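Long-range contact in phosphoribosyl-aminoimidazole carboxylase (Aspergillus clavatus, PDB 3K5I), which probably carboxylates 5-aminoimidazole ribonucleotide in an ATP-dependent step of purine biosynthesis, as an N5-carboxyaminoimidazole ribonucleotide synthetase of the ATP-grasp family: residues T344-N357 / T389-I401. Residues are numbered along the deposited sequence; the frame is centred on the assembly and turned at random. Where two conformers were deposited one is given.
Sequences THLQAAECALSIPN and THIQPLIDVVDRI
Cys351 and Leu394 meet because each first torsion throws its side chain away from the backbone N: SG of Cys351 (chi1 172°) and CG of Leu394 (chi1 176°) both lie anti to it, and the sulfur comes to 3.6 Å from Leu394 CD1. The same sulfur touches Val397 CG2 at 3.8 Å, one turn of helix further on. The other branch of Leu394, CD2, rests 4.1 Å from Ala352 CB. Leu394 CB, meanwhile, takes CD1 of Ile355 at 3.8 Å, the two side chains crossing at a slant. One turn before Cys351, the small Ala348 meets Val398, CB to CG2 3.8 Å.

A type I turn from Ala352 to Ile355 then redirects the chain and lays Pro356 over one face of the His390 imidazole. This is a CH-pi contact, CG standing 3.9 Å from the ring centroid. At the ring edge lies the amide of Asn357, turned nearly perpendicular; its ND2 is hydrogen-bonded to Thr380 O.

No hydrogen bond joins the segments; mainly apolar contacts hold the near-antiparallel helices, whose axes approach to 9.7 Å. They exemplify two antiparallel helices packed side by side on one face of a sheet, here the C-terminal strands 331-337, 373-380 and 358-362 of the large antiparallel sheet: Leu394 reaches Leu334 and Ile377, Ala352 packs on Ile360 and Ile377, and the second subunit's Trp22 packs on Ala349.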
ATOM      1  N   THR A 344      23.195   2.933   8.176  1.00 57.96           N
ATOM      2  CA  THR A 344      23.323   1.743   7.359  1.00 99.75           C
ATOM      3  C   THR A 344      21.965   1.324   6.811  1.00 47.65           C
ATOM      4  O   THR A 344      21.748   1.319   5.605  1.00 30.34           O
ATOM      5  CB  THR A 344      24.096   0.680   8.183  1.00 99.75           C
ATOM      6  OG1 THR A 344      25.284   1.283   8.722  1.00 73.61           O
ATOM      7  CG2 THR A 344      24.453  -0.554   7.364  1.00 99.75           C
ATOM      8  N   HIS A 345      20.987   0.995   7.638  1.00 42.47           N
ATOM      9  CA  HIS A 345      19.755   0.675   6.924  1.00 34.52           C
ATOM     10  C   HIS A 345      19.366   1.728   5.866  1.00 23.56           C
ATOM     11  O   HIS A 345      18.648   1.382   4.903  1.00 31.53           O
ATOM     12  CB  HIS A 345      18.567   0.464   7.914  1.00 20.77           C
ATOM     13  CG  HIS A 345      18.250   1.665   8.740  1.00 52.54           C
ATOM     14  ND1 HIS A 345      19.106   2.127   9.716  1.00 25.66           N
ATOM     15  CD2 HIS A 345      17.178   2.498   8.745  1.00 30.04           C
ATOM     16  CE1 HIS A 345      18.576   3.200  10.283  1.00 45.35           C
ATOM     17  NE2 HIS A 345      17.404   3.438   9.721  1.00 99.75           N
ATOM     18  N   LEU A 346      19.738   3.011   5.967  1.00 17.89           N
ATOM     19  CA  LEU A 346      19.222   3.895   4.910  1.00 40.07           C
ATOM     20  C   LEU A 346      19.851   3.742   3.555  1.00 37.47           C
ATOM     21  O   LEU A 346      19.278   3.912   2.478  1.00 21.01           O
ATOM     22  CB  LEU A 346      19.029   5.334   5.323  1.00 20.32           C
ATOM     23  CG  LEU A 346      18.183   5.345   6.594  1.00  8.30           C
ATOM     24  CD1 LEU A 346      18.402   6.560   7.453  1.00 18.83           C
ATOM     25  CD2 LEU A 346      16.661   5.356   6.292  1.00 25.08           C
ATOM     26  N   GLN A 347      21.096   3.335   3.676  1.00 19.08           N
ATOM     27  CA  GLN A 347      21.871   3.090   2.494  1.00  8.77           C
ATOM     28  C   GLN A 347      21.227   1.963   1.669  1.00 25.37           C
ATOM     29  O   GLN A 347      21.164   2.014   0.442  1.00 34.13           O
ATOM     30  CB  GLN A 347      23.163   2.394   2.907  0.50  1.00           C
ATOM     31  CG  GLN A 347      24.029   3.062   3.930  0.50 99.75           C
ATOM     32  CD  GLN A 347      25.407   2.463   3.798  0.50 26.86           C
ATOM     33  OE1 GLN A 347      26.237   2.596   4.702  0.50 23.80           O
ATOM     34  NE2 GLN A 347      25.660   1.827   2.635  0.50  8.67           N
ATOM     35  N   ALA A 348      20.742   0.924   2.330  1.00 12.80           N
ATOM     36  CA  ALA A 348      20.063  -0.160   1.615  1.00 17.42           C
ATOM     37  C   ALA A 348      18.775   0.314   0.938  1.00 13.62           C
ATOM     38  O   ALA A 348      18.511  -0.085  -0.184  1.00 20.76           O
ATOM     39  CB  ALA A 348      19.571  -1.187   2.601  1.00 27.52           C
ATOM     40  N   ALA A 349      17.954   1.085   1.647  1.00 21.17           N
ATOM     41  CA  ALA A 349      16.687   1.575   1.060  1.00 13.16           C
ATOM     42  C   ALA A 349      16.976   2.442  -0.148  1.00 27.15           C
ATOM     43  O   ALA A 349      16.257   2.475  -1.166  1.00 23.65           O
ATOM     44  CB  ALA A 349      15.938   2.415   2.037  1.00 11.55           C
ATOM     45  N   GLU A 350      18.069   3.158   0.017  1.00 27.83           N
ATOM     46  CA  GLU A 350      18.501   4.054  -1.032  1.00 17.48           C
ATOM     47  C   GLU A 350      18.868   3.300  -2.282  1.00 22.36           C
ATOM     48  O   GLU A 350      18.492   3.707  -3.364  1.00 36.89           O
ATOM     49  CB  GLU A 350      19.710   4.724  -0.458  1.00 32.31           C
ATOM     50  CG  GLU A 350      20.022   5.926  -1.240  1.00 28.54           C
ATOM     51  CD  GLU A 350      21.339   6.448  -0.742  1.00 99.75           C
ATOM     52  OE1 GLU A 350      21.315   7.678  -0.914  1.00 17.86           O
ATOM     53  OE2 GLU A 350      22.263   5.720  -0.235  1.00 31.47           O
ATOM     54  N   CYS A 351      19.575   2.181  -2.129  1.00 12.72           N
ATOM     55  CA  CYS A 351      19.935   1.364  -3.255  1.00 91.74           C
ATOM     56  C   CYS A 351      18.663   0.776  -3.878  1.00 10.91           C
ATOM     57  O   CYS A 351      18.537   0.689  -5.128  1.00 10.18           O
ATOM     58  CB  CYS A 351      20.756   0.224  -2.687  1.00  9.58           C
ATOM     59  SG  CYS A 351      21.039  -0.990  -4.022  1.00 25.16           S
ATOM     60  N   ALA A 352      17.714   0.415  -2.995  1.00 14.68           N
ATOM     61  CA  ALA A 352      16.445  -0.175  -3.449  1.00 10.70           C
ATOM     62  C   ALA A 352      15.694   0.793  -4.366  1.00 31.04           C
ATOM     63  O   ALA A 352      14.914   0.359  -5.225  1.00 11.29           O
ATOM     64  CB  ALA A 352      15.569  -0.551  -2.231  1.00 16.37           C
ATOM     65  N   LEU A 353      15.908   2.103  -4.172  1.00 18.73           N
ATOM     66  CA  LEU A 353      15.199   3.070  -5.007  1.00 24.82           C
ATOM     67  C   LEU A 353      15.517   2.779  -6.459  1.00 11.32           C
ATOM     68  O   LEU A 353      14.757   3.115  -7.379  1.00 15.70           O
ATOM     69  CB  LEU A 353      15.665   4.485  -4.704  1.00  9.30           C
ATOM     70  CG  LEU A 353      15.111   5.130  -3.452  1.00 36.12           C
ATOM     71  CD1 LEU A 353      15.912   6.444  -3.307  1.00  7.12           C
ATOM     72  CD2 LEU A 353      13.612   5.377  -3.518  1.00  4.49           C
ATOM     73  N   SER A 354      16.666   2.148  -6.696  1.00 13.16           N
ATOM     74  CA  SER A 354      17.002   1.878  -8.096  1.00 18.60           C
ATOM     75  C   SER A 354      16.795   0.468  -8.580  1.00 27.86           C
ATOM     76  O   SER A 354      17.233   0.178  -9.681  1.00 17.87           O
ATOM     77  CB  SER A 354      18.511   2.037  -8.300  1.00 42.94           C
ATOM     78  OG  SER A 354      18.862   3.385  -8.465  1.00 23.10           O
ATOM     79  N   ILE A 355      16.255  -0.439  -7.782  1.00 14.72           N
ATOM     80  CA  ILE A 355      16.070  -1.805  -8.288  1.00 11.42           C
ATOM     81  C   ILE A 355      14.774  -1.792  -9.101  1.00 16.25           C
ATOM     82  O   ILE A 355      13.800  -1.147  -8.697  1.00 14.61           O
ATOM     83  CB  ILE A 355      16.063  -2.763  -7.137  1.00  8.19           C
ATOM     84  CG1 ILE A 355      17.350  -2.536  -6.341  1.00 13.95           C
ATOM     85  CG2 ILE A 355      15.805  -4.145  -7.654  1.00  9.08           C
ATOM     86  CD1 ILE A 355      18.694  -3.090  -6.950  1.00 13.59           C
ATOM     87  N   PRO A 356      14.736  -2.422 -10.280  1.00 14.07           N
ATOM     88  CA  PRO A 356      13.455  -2.284 -10.993  1.00  9.93           C
ATOM     89  C   PRO A 356      12.447  -3.090 -10.157  1.00 20.14           C
ATOM     90  O   PRO A 356      12.841  -4.091  -9.571  1.00  9.54           O
ATOM     91  CB  PRO A 356      13.696  -2.925 -12.390  1.00 29.90           C
ATOM     92  CG  PRO A 356      15.190  -3.181 -12.474  1.00 10.18           C
ATOM     93  CD  PRO A 356      15.827  -3.010 -11.104  1.00 16.23           C
ATOM     94  N   ASN A 357      11.167  -2.710 -10.140  1.00 12.31           N
ATOM     95  CA  ASN A 357      10.118  -3.481  -9.426  1.00 29.18           C
ATOM     96  C   ASN A 357      10.205  -3.691  -7.946  1.00 17.30           C
ATOM     97  O   ASN A 357       9.556  -4.568  -7.390  1.00 14.17           O
ATOM     98  CB  ASN A 357      10.009  -4.882 -10.040  1.00 18.32           C
ATOM     99  CG  ASN A 357       9.643  -4.792 -11.500  1.00 56.03           C
ATOM    100  OD1 ASN A 357       9.376  -3.667 -11.975  1.00 15.01           O
ATOM    101  ND2 ASN A 357       9.592  -5.928 -12.206  1.00 20.88           N
ATOM    102  N   THR A 389      17.269 -11.649 -10.686  1.00 15.29           N
ATOM    103  CA  THR A 389      18.238 -10.723 -11.264  1.00 23.49           C
ATOM    104  C   THR A 389      18.046  -9.257 -10.856  1.00 43.04           C
ATOM    105  O   THR A 389      18.995  -8.465 -10.700  1.00 19.96           O
ATOM    106  CB  THR A 389      18.002 -10.797 -12.766  1.00 99.75           C
ATOM    107  OG1 THR A 389      18.255 -12.132 -13.234  1.00 31.97           O
ATOM    108  CG2 THR A 389      18.897  -9.827 -13.459  1.00 17.31           C
ATOM    109  N   HIS A 390      16.796  -8.839 -10.726  1.00 19.94           N
ATOM    110  CA  HIS A 390      16.595  -7.441 -10.348  1.00  5.34           C
ATOM    111  C   HIS A 390      17.104  -7.195  -8.962  1.00 21.20           C
ATOM    112  O   HIS A 390      17.613  -6.120  -8.657  1.00 16.54           O
ATOM    113  CB  HIS A 390      15.144  -7.170 -10.196  1.00 13.66           C
ATOM    114  CG  HIS A 390      14.424  -6.993 -11.494  1.00 27.04           C
ATOM    115  ND1 HIS A 390      15.078  -6.828 -12.700  1.00 34.26           N
ATOM    116  CD2 HIS A 390      13.095  -6.944 -11.759  1.00 32.09           C
ATOM    117  CE1 HIS A 390      14.173  -6.711 -13.657  1.00 19.01           C
ATOM    118  NE2 HIS A 390      12.967  -6.760 -13.113  1.00 49.48           N
ATOM    119  N   ILE A 391      16.948  -8.183  -8.091  1.00 23.22           N
ATOM    120  CA  ILE A 391      17.409  -7.976  -6.724  1.00 24.00           C
ATOM    121  C   ILE A 391      18.884  -8.235  -6.390  1.00 25.67           C
ATOM    122  O   ILE A 391      19.416  -7.709  -5.397  1.00 19.27           O
ATOM    123  CB  ILE A 391      16.529  -8.741  -5.721  1.00 23.02           C
ATOM    124  CG1 ILE A 391      16.538  -8.089  -4.354  1.00 22.08           C
ATOM    125  CG2 ILE A 391      16.978 -10.179  -5.626  1.00 21.83           C
ATOM    126  CD1 ILE A 391      15.311  -8.543  -3.371  1.00  8.42           C
ATOM    127  N   GLN A 392      19.573  -9.047  -7.174  1.00 17.42           N
ATOM    128  CA  GLN A 392      20.980  -9.300  -6.788  1.00 21.54           C
ATOM    129  C   GLN A 392      21.894  -8.200  -6.244  1.00 17.79           C
ATOM    130  O   GLN A 392      22.503  -8.288  -5.163  1.00 33.72           O
ATOM    131  CB  GLN A 392      21.748 -10.045  -7.872  1.00 29.36           C
ATOM    132  CG  GLN A 392      23.069 -10.617  -7.359  1.00 17.78           C
ATOM    133  CD  GLN A 392      22.838 -11.530  -6.190  1.00 36.10           C
ATOM    134  OE1 GLN A 392      22.552 -12.711  -6.371  1.00 55.90           O
ATOM    135  NE2 GLN A 392      22.922 -10.982  -4.981  1.00 49.66           N
ATOM    136  N   PRO A 393      22.002  -7.138  -7.019  1.00 19.64           N
ATOM    137  CA  PRO A 393      22.839  -6.026  -6.628  1.00  8.11           C
ATOM    138  C   PRO A 393      22.544  -5.412  -5.257  1.00 35.02           C
ATOM    139  O   PRO A 393      23.438  -4.940  -4.548  1.00 20.58           O
ATOM    140  CB  PRO A 393      22.632  -5.032  -7.757  1.00  7.05           C
ATOM    141  CG  PRO A 393      21.930  -5.712  -8.783  1.00 12.33           C
ATOM    142  CD  PRO A 393      21.154  -6.823  -8.173  1.00 25.11           C
ATOM    143  N   LEU A 394      21.273  -5.396  -4.891  1.00 22.13           N
ATOM    144  CA  LEU A 394      20.811  -4.861  -3.612  1.00  8.15           C
ATOM    145  C   LEU A 394      21.197  -5.851  -2.507  1.00 13.10           C
ATOM    146  O   LEU A 394      21.549  -5.449  -1.398  1.00 20.55           O
ATOM    147  CB  LEU A 394      19.285  -4.853  -3.686  1.00 18.78           C
ATOM    148  CG  LEU A 394      18.608  -4.415  -2.381  1.00 22.18           C
ATOM    149  CD1 LEU A 394      19.128  -3.100  -1.877  1.00 16.11           C
ATOM    150  CD2 LEU A 394      17.059  -4.400  -2.548  1.00  7.55           C
ATOM    151  N   ILE A 395      21.128  -7.143  -2.811  1.00 17.65           N
ATOM    152  CA  ILE A 395      21.547  -8.139  -1.810  1.00  7.59           C
ATOM    153  C   ILE A 395      23.059  -7.930  -1.747  1.00 27.21           C
ATOM    154  O   ILE A 395      23.660  -7.928  -0.670  1.00 56.46           O
ATOM    155  CB  ILE A 395      21.342  -9.548  -2.405  1.00  7.27           C
ATOM    156  CG1 ILE A 395      19.853  -9.889  -2.633  1.00 19.05           C
ATOM    157  CG2 ILE A 395      22.219 -10.621  -1.726  1.00 13.81           C
ATOM    158  CD1 ILE A 395      19.608 -11.438  -3.077  1.00 19.33           C
ATOM    159  N   ASP A 396      23.672  -7.721  -2.909  1.00 44.10           N
ATOM    160  CA  ASP A 396      25.116  -7.490  -2.948  1.00 19.39           C
ATOM    161  C   ASP A 396      25.563  -6.338  -2.065  1.00 31.16           C
ATOM    162  O   ASP A 396      26.510  -6.456  -1.317  1.00 31.93           O
ATOM    163  CB  ASP A 396      25.562  -7.160  -4.350  1.00 20.66           C
ATOM    164  CG  ASP A 396      25.758  -8.393  -5.172  1.00 18.87           C
ATOM    165  OD1 ASP A 396      25.709  -9.461  -4.486  1.00 17.11           O
ATOM    166  OD2 ASP A 396      25.945  -8.202  -6.421  1.00 34.25           O
ATOM    167  N   VAL A 397      24.852  -5.225  -2.130  1.00 36.80           N
ATOM    168  CA  VAL A 397      25.193  -4.051  -1.324  1.00 25.26           C
ATOM    169  C   VAL A 397      24.879  -4.307   0.146  1.00 38.73           C
ATOM    170  O   VAL A 397      25.530  -3.857   1.102  1.00 43.56           O
ATOM    171  CB  VAL A 397      24.173  -2.958  -1.749  1.00 25.87           C
ATOM    172  CG1 VAL A 397      23.766  -2.025  -0.594  1.00 45.71           C
ATOM    173  CG2 VAL A 397      24.515  -2.243  -3.078  1.00 29.05           C
ATOM    174  N   VAL A 398      23.790  -5.033   0.312  1.00 52.77           N
ATOM    175  CA  VAL A 398      23.341  -5.286   1.651  1.00 29.56           C
ATOM    176  C   VAL A 398      24.385  -6.142   2.323  1.00 58.30           C
ATOM    177  O   VAL A 398      24.785  -5.914   3.468  1.00 36.48           O
ATOM    178  CB  VAL A 398      21.894  -5.860   1.677  1.00 48.27           C
ATOM    179  CG1 VAL A 398      21.739  -6.857   2.771  1.00 22.65           C
ATOM    180  CG2 VAL A 398      20.837  -4.754   1.923  1.00 23.89           C
ATOM    181  N   ASP A 399      24.826  -7.123   1.555  1.00 23.58           N
ATOM    182  CA  ASP A 399      25.813  -8.041   2.064  1.00 60.13           C
ATOM    183  C   ASP A 399      27.096  -7.402   2.613  1.00 35.63           C
ATOM    184  O   ASP A 399      27.560  -7.777   3.691  1.00 99.75           O
ATOM    185  CB  ASP A 399      26.035  -9.148   1.030  1.00 64.36           C
ATOM    186  CG  ASP A 399      25.032 -10.296   1.164  1.00 99.75           C
ATOM    187  OD1 ASP A 399      24.102 -10.265   2.018  1.00 23.67           O
ATOM    188  OD2 ASP A 399      25.212 -11.254   0.387  1.00 28.40           O
ATOM    189  N   ARG A 400      27.672  -6.454   1.881  1.00 29.44           N
ATOM    190  CA  ARG A 400      28.893  -5.797   2.317  1.00 34.83           C
ATOM    191  C   ARG A 400      28.645  -4.734   3.383  1.00 72.07           C
ATOM    192  O   ARG A 400      29.257  -3.677   3.285  1.00 56.99           O
ATOM    193  CB  ARG A 400      29.621  -5.157   1.134  1.00 73.48           C
ATOM    194  CG  ARG A 400      29.740  -6.023  -0.134  1.00 99.75           C
ATOM    195  CD  ARG A 400      29.741  -5.167  -1.414  1.00 99.75           C
ATOM    196  NE  ARG A 400      29.699  -5.880  -2.696  1.00 99.75           N
ATOM    197  CZ  ARG A 400      30.168  -5.378  -3.841  1.00 99.75           C
ATOM    198  NH1 ARG A 400      30.716  -4.167  -3.855  1.00 39.14           N
ATOM    199  NH2 ARG A 400      30.103  -6.068  -4.982  1.00 66.61           N
ATOM    200  N   ILE A 401      27.790  -4.991   4.378  1.00 43.84           N
ATOM    201  CA  ILE A 401      27.511  -4.071   5.495  1.00 99.75           C
ATOM    202  C   ILE A 401      26.888  -4.634   6.780  1.00 35.95           C
ATOM    203  O   ILE A 401      26.252  -5.704   6.811  1.00 85.19           O
ATOM    204  CB  ILE A 401      26.879  -2.703   5.181  1.00 43.47           C
ATOM    205  CG1 ILE A 401      25.432  -2.761   4.729  1.00 86.85           C
ATOM    206  CG2 ILE A 401      27.714  -1.807   4.269  1.00 99.75           C
ATOM    207  CD1 ILE A 401      25.072  -1.323   4.415  1.00 28.38           C
TER